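Local coordinates for tungstate ABC transporter, periplasmic tungstate-binding protein (Geobacter sulfurreducens, PDB 3LR1) that probably captures tungstate in the periplasm and delivers it to a membrane ABC transporter for uptake into the cell, at residues Phe74-Lys79 against Ala203-Lys208; Met82-Val87 against Asn197-Met202; Met160-Arg165 against Ala181-Val186. One frame throughout, in Å; residues are numbered along the deposited sequence.

Interaction 1: residues Phe74-Lys79 against Ala203-Lys208; sequences FGVNRK and AVNPKK
F74 carries CG anti to its own carbonyl carbon (chi1 -65°) and N205 carries CG anti to the backbone N (chi1 -173°); the F74 ring meets the chain of K208, while the N205 amide meets V76. K208 approaches the ring obliquely, its CD lying 3.3 Å from F74 CD1 and almost as near CE1. V76 and N205 cross at about a right angle, with V76 CG1 3.8 Å from N205 CG.

The backbones of F74, V76 and N205 take part in a short antiparallel pairing. V76 and A203 make the hydrogen-bonded pair, in which V76 N gives to A203 O at 2.7 Å and A203 N returns a bond to V76 O at 3.1 Å. G75 and V204 make the neighbouring non-hydrogen-bonded pair, and the next bond runs from N205 N to F74 O at 2.8 Å, its donor 37° above the carbonyl plane. In this periplasmic-binding-protein fold the pairing attaches strand 75-76 to the end of strand 197-204, just before the chain turns a corner at N77. Beyond the strand, N205 forms an Asx turn, OD1 accepting from K207 N at 2.9 Å.

The carbonyls of F74 and A203 also receive CA-H groups: V204 CA lies 3.4 Å from F74 O, and G75 CA 3.2 Å from A203 O. Helix 214-224 packs on the face bearing V76 and A203, through Y214 and M218 respectively. The other end of the N205 amide, ND2, bonds to the carbonyl of G73.

Interaction 2: residues Met82-Val87 against Asn197-Met202; sequences MYNDFV and NPYGIM
Pairing of M82 with P198 and of Y83 with N197 joins strands 78-90 and 197-204 antiparallel near the centre of the chain, with the side chain of Y199 about 6 Å from a bound tungsten ion. Y83 N donates to N197 O at 3.0 Å, and N197 N returns a bond to Y83 O at 3.1 Å, with a weak second acceptor in N84 O. P198 centres an inverse gamma turn, so N197 O also takes a weak bond from Y199 N.

N197 keeps CG anti to its carbonyl carbon, and its amide reaches F86. ND2 lies over one face of that ring, offset toward the rim, 3.2 Å from F86 CE2. On the M82-P198 face, the bent selenomethionine chain of M82 brings CE to 3.6 Å from P198 CB.

Y83 O lies at the edge of the Y199 ring, in its plane, 3.3 Å from CE2. The two tyrosine rings meet obliquely, planes 40° apart, with Y83 CD2 3.7 Å from Y199 CE2. N84, at the break in strand 78-90, sets its CB over the centre of the Y83 ring and gives ND2 to Y199 OH at 3.2 Å; amide and ring planes are 7° apart, and the hydroxyl oxygen lies 15° out of the amide plane.

The same ND2 also donates to D171, while N84 OD1 accepts from D85 N and from G173 N. This network fixes which end of the N84 amide faces Y199, so N84 positions the tyrosine hydroxyl; because that oxygen accepts here, its own proton can be directed elsewhere.

Interaction 3: residues Met160-Arg165 against Ala181-Val186; sequences MATERR and AKTDLV
T162 and T183 mark the closest backbone approach, with T162 CA 5.9 Å from T183 CA, where the last turn of helix 154-164 passes an irregular segment leading into strand 186-190. R164 N to M160 O, at 3.0 Å, is the last regular helical bond. The helix then ends in a Schellman motif, in which R165 takes a positive phi of 51° and R165 N reaches back to T162 O at 3.3 Å. Facing it, residues 181-184 form neither helix nor strand; they follow helix 172-178, and V186 opens the next strand by pairing with G90.

T162 is the residue that points its side chain at the loop. Its OG1 stands anti to the carbonyl carbon and beside the backbone N (chi1 -52°), hydrogen-bonded to I158 O one turn back. L185 comes in obliquely from the other segment, and its CD1 touches two residues of the helix, 3.6 Å from A161 CB and 3.7 Å from T162 OG1. A161 also rests on I119 of strand 118-120, and L185 on P91, so this small apolar cluster bridges several parts of the domain. The methyl branch of T162 turns instead to D184, CG2 lying 3.4 Å from D184 OD1. The modelled approach of the T183 methyl to T162 OG1 is too close to be trusted, and the detail of that pair is doubtful.

The loop's polar ties run to helix 172-178: L185 O to the hydroxyl of Y175, and K182 in a cation-pi contact with F178. Since the T162 hydroxyl is already engaged by its own helix, the contact is mainly van der Waals, methyls against methyls and against oxygen atoms, and across it the exposed D184 carboxylate meets only a methyl of T162.

How the interactions relate
Interactions 1 and 2 share strands 78-90 and 197-204 and lie in one sheet, their centres 19 Å apart. They touch directly: K79 N is 2.9 Å from I201 O, a probable hydrogen bond, and R78 CG packs 3.5 Å from M202 CG. Interaction 2 is the central one, with Y199 near the bound tungsten ion, whereas interaction 1 lies farther out at the end of the same strand. Interaction 3 lies on the opposite side of the chain's centre from interaction 1, with centres 39 Å apart, and comes within about 7 Å of interaction 2 at the nearest atoms. Along the chain the three are nested, 3 inside 2 inside 1.

Interaction 1: residues Phe74-Lys79 against Ala203-Lys208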
loop_
_atom_site.group_PDB
_atom_site.type_symbol
_atom_site.label_atom_id
_atom_site.label_comp_id
_atom_site.label_asym_id
_atom_site.label_seq_id
_atom_site.Cartn_x
_atom_site.Cartn_y
_atom_site.Cartn_z
ATOM N N PHE A 74 -16.285 1.234 13.191
ATOM C CA PHE A 74 -16.319 2.236 12.097
ATOM C C PHE A 74 -16.457 1.642 10.728
ATOM O O PHE A 74 -16.979 2.272 9.860
ATOM C CB PHE A 74 -15.068 3.092 12.096
ATOM C CG PHE A 74 -14.951 3.938 13.320
ATOM C CD1 PHE A 74 -15.918 4.916 13.601
ATOM C CD2 PHE A 74 -13.896 3.812 14.161
ATOM C CE1 PHE A 74 -15.817 5.701 14.751
ATOM C CE2 PHE A 74 -13.809 4.588 15.354
ATOM C CZ PHE A 74 -14.755 5.526 15.622
ATOM N N GLY A 75 -15.876 0.468 10.551
ATOM C CA GLY A 75 -15.848 -0.194 9.291
ATOM C C GLY A 75 -16.641 -1.495 9.342
ATOM O O GLY A 75 -16.585 -2.304 10.314
ATOM N N VAL A 76 -17.321 -1.760 8.260
ATOM C CA VAL A 76 -18.120 -2.950 8.177
ATOM C C VAL A 76 -17.913 -3.656 6.847
ATOM O O VAL A 76 -17.538 -3.046 5.823
ATOM C CB VAL A 76 -19.599 -2.636 8.451
ATOM C CG1 VAL A 76 -19.844 -2.349 9.989
ATOM C CG2 VAL A 76 -20.045 -1.506 7.567
ATOM N N ASN A 77 -18.085 -4.980 6.891
ATOM C CA ASN A 77 -18.034 -5.826 5.699
ATOM C C ASN A 77 -16.694 -5.758 4.936
ATOM O O ASN A 77 -16.630 -5.715 3.644
ATOM C CB ASN A 77 -19.247 -5.510 4.811
ATOM C CG ASN A 77 -20.622 -5.923 5.452
ATOM O OD1 ASN A 77 -21.621 -5.225 5.296
ATOM N ND2 ASN A 77 -20.648 -7.003 6.182
ATOM N N ARG A 78 -15.616 -5.733 5.724
ATOM C CA ARG A 78 -14.248 -5.765 5.212
ATOM C C ARG A 78 -14.024 -6.960 4.297
ATOM O O ARG A 78 -14.363 -8.108 4.654
ATOM C CB ARG A 78 -13.196 -5.867 6.326
ATOM C CG ARG A 78 -11.752 -5.778 5.837
ATOM C CD ARG A 78 -10.693 -6.322 6.818
ATOM N NE ARG A 78 -9.326 -6.264 6.304
ATOM C CZ ARG A 78 -8.800 -7.095 5.389
ATOM N NH1 ARG A 78 -9.507 -8.093 4.847
ATOM N NH2 ARG A 78 -7.544 -6.935 5.003
ATOM N N LYS A 79 -13.442 -6.694 3.142
ATOM C CA LYS A 79 -13.029 -7.758 2.244
ATOM C C LYS A 79 -11.581 -7.603 1.839
ATOM O O LYS A 79 -11.094 -6.493 1.596
ATOM C CB LYS A 79 -13.953 -7.815 1.017
ATOM C CG LYS A 79 -15.351 -8.349 1.288
ATOM C CD LYS A 79 -15.445 -9.849 1.002
ATOM C CE LYS A 79 -15.284 -10.223 -0.539
ATOM N NZ LYS A 79 -14.650 -11.615 -0.879
ATOM N N ALA A 203 -16.523 -0.611 4.218
ATOM C CA ALA A 203 -17.551 0.411 4.188
ATOM C C ALA A 203 -17.602 1.069 5.563
ATOM O O ALA A 203 -17.502 0.372 6.617
ATOM C CB ALA A 203 -18.896 -0.200 3.791
ATOM N N VAL A 204 -17.733 2.407 5.555
ATOM C CA VAL A 204 -17.908 3.213 6.752
ATOM C C VAL A 204 -19.330 2.921 7.259
ATOM O O VAL A 204 -20.308 2.895 6.471
ATOM C CB VAL A 204 -17.714 4.698 6.481
ATOM C CG1 VAL A 204 -18.054 5.524 7.726
ATOM C CG2 VAL A 204 -16.244 4.947 6.079
ATOM N N ASN A 205 -19.433 2.658 8.548
ATOM C CA ASN A 205 -20.683 2.137 9.150
ATOM C C ASN A 205 -21.785 3.191 9.245
ATOM O O ASN A 205 -21.657 4.147 9.983
ATOM C CB ASN A 205 -20.351 1.584 10.525
ATOM C CG ASN A 205 -21.482 0.877 11.155
ATOM O OD1 ASN A 205 -22.580 0.840 10.611
ATOM N ND2 ASN A 205 -21.250 0.341 12.337
ATOM N N PRO A 206 -22.877 3.016 8.501
ATOM C CA PRO A 206 -23.949 4.025 8.598
ATOM C C PRO A 206 -24.682 4.028 9.939
ATOM O O PRO A 206 -25.403 4.984 10.212
ATOM C CB PRO A 206 -24.924 3.614 7.504
ATOM C CG PRO A 206 -24.662 2.115 7.293
ATOM C CD PRO A 206 -23.228 1.887 7.618
ATOM N N LYS A 207 -24.549 2.973 10.768
ATOM C CA LYS A 207 -25.087 3.086 12.153
ATOM C C LYS A 207 -24.332 4.178 12.936
ATOM O O LYS A 207 -24.907 4.775 13.829
ATOM C CB LYS A 207 -25.037 1.772 12.922
ATOM C CG LYS A 207 -25.778 0.586 12.285
ATOM C CD LYS A 207 -27.077 0.947 11.582
ATOM C CE LYS A 207 -28.184 1.289 12.517
ATOM N NZ LYS A 207 -29.516 0.538 12.225
ATOM N N LYS A 208 -23.058 4.399 12.630
ATOM C CA LYS A 208 -22.307 5.502 13.230
ATOM C C LYS A 208 -22.510 6.788 12.470
ATOM O O LYS A 208 -22.594 7.877 13.070
ATOM C CB LYS A 208 -20.823 5.195 13.313
ATOM C CG LYS A 208 -20.453 4.359 14.545
ATOM C CD LYS A 208 -18.944 4.346 14.778
ATOM C CE LYS A 208 -18.550 3.261 15.731
ATOM N NZ LYS A 208 -19.089 3.508 17.081
#

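Interaction 2: residues Met82-Val87 against Asn197-Met202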
loop_
_atom_site.group_PDB
_atom_site.type_symbol
_atom_site.label_atom_id
_atom_site.label_comp_id
_atom_site.label_asym_id
_atom_site.label_seq_id
_atom_site.Cartn_x
_atom_site.Cartn_y
_atom_site.Cartn_z
HETATM N N MSE A 82 -6.748 -8.953 -2.938
HETATM C CA MSE A 82 -5.422 -9.495 -3.091
HETATM C C MSE A 82 -4.814 -8.741 -4.214
HETATM O O MSE A 82 -5.250 -8.841 -5.360
HETATM C CB MSE A 82 -5.465 -10.998 -3.383
HETATM C CG MSE A 82 -6.036 -11.816 -2.164
HETATM SE SE MSE A 82 -4.850 -11.778 -0.552
HETATM C CE MSE A 82 -6.242 -11.125 0.456
ATOM N N TYR A 83 -3.768 -7.992 -3.899
ATOM C CA TYR A 83 -3.108 -7.210 -4.933
ATOM C C TYR A 83 -1.728 -6.863 -4.497
ATOM O O TYR A 83 -1.482 -6.669 -3.311
ATOM C CB TYR A 83 -3.895 -5.918 -5.209
ATOM C CG TYR A 83 -3.125 -4.916 -6.000
ATOM C CD1 TYR A 83 -2.671 -5.226 -7.254
ATOM C CD2 TYR A 83 -2.870 -3.658 -5.496
ATOM C CE1 TYR A 83 -1.917 -4.302 -8.021
ATOM C CE2 TYR A 83 -2.131 -2.705 -6.240
ATOM C CZ TYR A 83 -1.643 -3.058 -7.502
ATOM O OH TYR A 83 -0.893 -2.203 -8.289
ATOM N N ASN A 84 -0.823 -6.769 -5.458
ATOM C CA ASN A 84 0.480 -6.232 -5.256
ATOM C C ASN A 84 1.428 -7.166 -4.502
ATOM O O ASN A 84 0.974 -8.212 -3.893
ATOM C CB ASN A 84 0.351 -4.910 -4.499
ATOM C CG ASN A 84 1.351 -3.838 -4.959
ATOM O OD1 ASN A 84 2.363 -4.116 -5.607
ATOM N ND2 ASN A 84 1.101 -2.618 -4.532
ATOM N N ASP A 85 2.722 -6.821 -4.531
ATOM C CA ASP A 85 3.681 -7.616 -3.787
ATOM C C ASP A 85 4.923 -6.801 -3.403
ATOM O O ASP A 85 5.106 -5.715 -3.909
ATOM C CB ASP A 85 4.075 -8.863 -4.548
ATOM C CG ASP A 85 4.793 -8.577 -5.827
ATOM O OD1 ASP A 85 5.904 -9.101 -6.036
ATOM O OD2 ASP A 85 4.296 -7.813 -6.633
ATOM N N PHE A 86 5.761 -7.336 -2.523
ATOM C CA PHE A 86 6.880 -6.563 -2.065
ATOM C C PHE A 86 8.174 -6.973 -2.771
ATOM O O PHE A 86 8.456 -8.165 -2.900
ATOM C CB PHE A 86 7.052 -6.694 -0.573
ATOM C CG PHE A 86 5.998 -5.974 0.215
ATOM C CD1 PHE A 86 5.947 -4.600 0.227
ATOM C CD2 PHE A 86 5.117 -6.694 1.008
ATOM C CE1 PHE A 86 4.980 -3.932 0.986
ATOM C CE2 PHE A 86 4.154 -6.056 1.737
ATOM C CZ PHE A 86 4.106 -4.665 1.741
ATOM N N VAL A 87 9.002 -5.988 -3.111
ATOM C CA VAL A 87 10.313 -6.259 -3.690
ATOM C C VAL A 87 11.394 -5.403 -2.990
ATOM O O VAL A 87 11.098 -4.437 -2.286
ATOM C CB VAL A 87 10.312 -5.956 -5.256
ATOM C CG1 VAL A 87 9.300 -6.876 -6.092
ATOM C CG2 VAL A 87 9.993 -4.510 -5.533
ATOM N N ASN A 197 -0.785 -9.081 -1.455
ATOM C CA ASN A 197 -0.963 -8.407 -0.187
ATOM C C ASN A 197 -2.417 -8.238 0.022
ATOM O O ASN A 197 -3.169 -7.913 -0.921
ATOM C CB ASN A 197 -0.239 -7.051 -0.143
ATOM C CG ASN A 197 1.314 -7.211 -0.246
ATOM O OD1 ASN A 197 1.853 -8.302 0.036
ATOM N ND2 ASN A 197 2.021 -6.142 -0.706
ATOM N N PRO A 198 -2.827 -8.436 1.254
ATOM C CA PRO A 198 -4.216 -8.366 1.528
ATOM C C PRO A 198 -4.644 -6.974 1.778
ATOM O O PRO A 198 -4.730 -6.554 2.970
ATOM C CB PRO A 198 -4.332 -9.155 2.849
ATOM C CG PRO A 198 -2.979 -8.782 3.573
ATOM C CD PRO A 198 -2.030 -8.935 2.403
ATOM N N TYR A 199 -4.932 -6.217 0.728
ATOM C CA TYR A 199 -5.487 -4.926 0.997
ATOM C C TYR A 199 -6.779 -5.227 1.628
ATOM O O TYR A 199 -7.368 -6.253 1.314
ATOM C CB TYR A 199 -5.718 -4.068 -0.248
ATOM C CG TYR A 199 -4.441 -3.493 -0.765
ATOM C CD1 TYR A 199 -4.167 -2.123 -0.680
ATOM C CD2 TYR A 199 -3.492 -4.314 -1.318
ATOM C CE1 TYR A 199 -2.972 -1.614 -1.152
ATOM C CE2 TYR A 199 -2.311 -3.817 -1.794
ATOM C CZ TYR A 199 -2.061 -2.464 -1.717
ATOM O OH TYR A 199 -0.894 -1.979 -2.176
ATOM N N GLY A 200 -7.238 -4.339 2.489
ATOM C CA GLY A 200 -8.618 -4.351 2.947
ATOM C C GLY A 200 -9.464 -3.189 2.409
ATOM O O GLY A 200 -9.019 -2.052 2.367
ATOM N N ILE A 201 -10.665 -3.509 1.953
ATOM C CA ILE A 201 -11.645 -2.549 1.501
ATOM C C ILE A 201 -12.841 -2.689 2.452
ATOM O O ILE A 201 -13.264 -3.809 2.741
ATOM C CB ILE A 201 -12.002 -2.703 -0.022
ATOM C CG1 ILE A 201 -12.756 -1.449 -0.478
ATOM C CG2 ILE A 201 -12.780 -4.023 -0.336
ATOM C CD1 ILE A 201 -12.885 -1.306 -2.024
HETATM N N MSE A 202 -13.328 -1.559 2.983
HETATM C CA MSE A 202 -14.317 -1.559 4.091
HETATM C C MSE A 202 -15.264 -0.404 3.871
HETATM O O MSE A 202 -14.848 0.644 3.384
HETATM C CB MSE A 202 -13.640 -1.372 5.455
HETATM C CG MSE A 202 -12.581 -2.328 5.768
HETATM SE SE MSE A 202 -11.564 -1.773 7.305
HETATM C CE MSE A 202 -10.438 -0.297 6.776
#

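Interaction 3: residues Met160-Arg165 against Ala181-Val186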
loop_
_atom_site.group_PDB
_atom_site.type_symbol
_atom_site.label_atom_id
_atom_site.label_comp_id
_atom_site.label_asym_id
_atom_site.label_seq_id
_atom_site.Cartn_x
_atom_site.Cartn_y
_atom_site.Cartn_z
HETATM N N MSE A 160 14.245 9.103 -1.981
HETATM C CA MSE A 160 15.373 9.227 -1.050
HETATM C C MSE A 160 16.331 8.054 -1.292
HETATM O O MSE A 160 17.507 8.264 -1.356
HETATM C CB MSE A 160 14.886 9.226 0.392
HETATM C CG MSE A 160 15.981 9.607 1.447
HETATM SE SE MSE A 160 15.291 9.384 3.292
HETATM C CE MSE A 160 13.428 9.906 3.012
ATOM N N ALA A 161 15.822 6.831 -1.478
ATOM C CA ALA A 161 16.733 5.687 -1.762
ATOM C C ALA A 161 17.556 5.988 -2.983
ATOM O O ALA A 161 18.730 5.731 -2.966
ATOM C CB ALA A 161 16.020 4.377 -1.939
ATOM N N THR A 162 16.941 6.602 -3.991
ATOM C CA THR A 162 17.597 6.853 -5.261
ATOM C C THR A 162 18.744 7.875 -5.104
ATOM O O THR A 162 19.906 7.640 -5.536
ATOM C CB THR A 162 16.578 7.390 -6.314
ATOM O OG1 THR A 162 15.447 6.523 -6.397
ATOM C CG2 THR A 162 17.253 7.488 -7.723
ATOM N N GLU A 163 18.454 8.955 -4.397
ATOM C CA GLU A 163 19.486 9.963 -4.100
ATOM C C GLU A 163 20.647 9.364 -3.297
ATOM O O GLU A 163 21.820 9.649 -3.564
ATOM C CB GLU A 163 18.860 11.150 -3.362
ATOM C CG GLU A 163 17.833 11.902 -4.194
ATOM C CD GLU A 163 17.334 13.171 -3.520
ATOM O OE1 GLU A 163 18.210 13.984 -3.198
ATOM O OE2 GLU A 163 16.095 13.368 -3.350
ATOM N N ARG A 164 20.315 8.501 -2.337
ATOM C CA ARG A 164 21.309 8.005 -1.387
ATOM C C ARG A 164 22.000 6.751 -1.908
ATOM O O ARG A 164 22.873 6.233 -1.248
ATOM C CB ARG A 164 20.631 7.701 -0.024
ATOM C CG ARG A 164 19.862 8.851 0.679
ATOM C CD ARG A 164 20.708 9.789 1.544
ATOM N NE ARG A 164 21.330 9.182 2.737
ATOM C CZ ARG A 164 20.824 9.159 3.986
ATOM N NH1 ARG A 164 19.616 9.690 4.292
ATOM N NH2 ARG A 164 21.558 8.572 4.943
ATOM N N ARG A 165 21.561 6.234 -3.068
ATOM C CA ARG A 165 21.992 4.947 -3.618
ATOM C C ARG A 165 21.865 3.831 -2.588
ATOM O O ARG A 165 22.806 3.031 -2.343
ATOM C CB ARG A 165 23.401 5.094 -4.181
ATOM C CG ARG A 165 23.293 5.854 -5.491
ATOM C CD ARG A 165 24.298 6.834 -5.502
ATOM N NE ARG A 165 25.572 6.179 -5.196
ATOM C CZ ARG A 165 26.593 6.750 -4.554
ATOM N NH1 ARG A 165 26.508 8.016 -4.135
ATOM N NH2 ARG A 165 27.694 6.031 -4.340
ATOM N N ALA A 181 11.685 6.949 -14.909
ATOM C CA ALA A 181 11.435 8.388 -14.937
ATOM C C ALA A 181 11.880 9.008 -13.624
ATOM O O ALA A 181 12.489 10.106 -13.595
ATOM C CB ALA A 181 9.915 8.717 -15.161
ATOM N N LYS A 182 11.513 8.332 -12.543
ATOM C CA LYS A 182 11.724 8.864 -11.220
ATOM C C LYS A 182 12.663 8.025 -10.320
ATOM O O LYS A 182 12.851 8.405 -9.185
ATOM C CB LYS A 182 10.351 9.098 -10.576
ATOM C CG LYS A 182 9.710 10.408 -11.093
ATOM C CD LYS A 182 8.200 10.354 -11.162
ATOM C CE LYS A 182 7.537 10.283 -9.838
ATOM N NZ LYS A 182 6.012 10.263 -9.963
ATOM N N THR A 183 13.242 6.933 -10.827
ATOM C CA THR A 183 14.372 6.242 -10.165
ATOM C C THR A 183 15.210 5.625 -11.221
ATOM O O THR A 183 14.684 5.268 -12.266
ATOM C CB THR A 183 14.119 4.851 -9.474
ATOM O OG1 THR A 183 12.812 4.270 -9.718
ATOM C CG2 THR A 183 14.640 4.790 -8.147
ATOM N N ASP A 184 16.463 5.317 -10.877
ATOM C CA ASP A 184 17.315 4.400 -11.656
ATOM C C ASP A 184 17.602 3.112 -10.848
ATOM O O ASP A 184 18.389 2.294 -11.289
ATOM C CB ASP A 184 18.643 5.076 -12.074
ATOM C CG ASP A 184 19.464 5.578 -10.891
ATOM O OD1 ASP A 184 18.994 5.470 -9.754
ATOM O OD2 ASP A 184 20.595 6.073 -11.080
ATOM N N LEU A 185 16.990 2.940 -9.666
ATOM C CA LEU A 185 17.068 1.701 -8.883
ATOM C C LEU A 185 16.359 0.578 -9.641
ATOM O O LEU A 185 15.430 0.811 -10.431
ATOM C CB LEU A 185 16.454 1.861 -7.490
ATOM C CG LEU A 185 17.002 3.000 -6.605
ATOM C CD1 LEU A 185 16.298 3.144 -5.275
ATOM C CD2 LEU A 185 18.501 2.877 -6.438
ATOM N N VAL A 186 16.810 -0.642 -9.405
ATOM C CA VAL A 186 16.288 -1.784 -10.081
ATOM C C VAL A 186 15.861 -2.780 -9.012
ATOM O O VAL A 186 16.368 -2.751 -7.892
ATOM C CB VAL A 186 17.346 -2.437 -10.997
ATOM C CG1 VAL A 186 17.752 -1.500 -12.161
ATOM C CG2 VAL A 186 18.539 -2.849 -10.196
#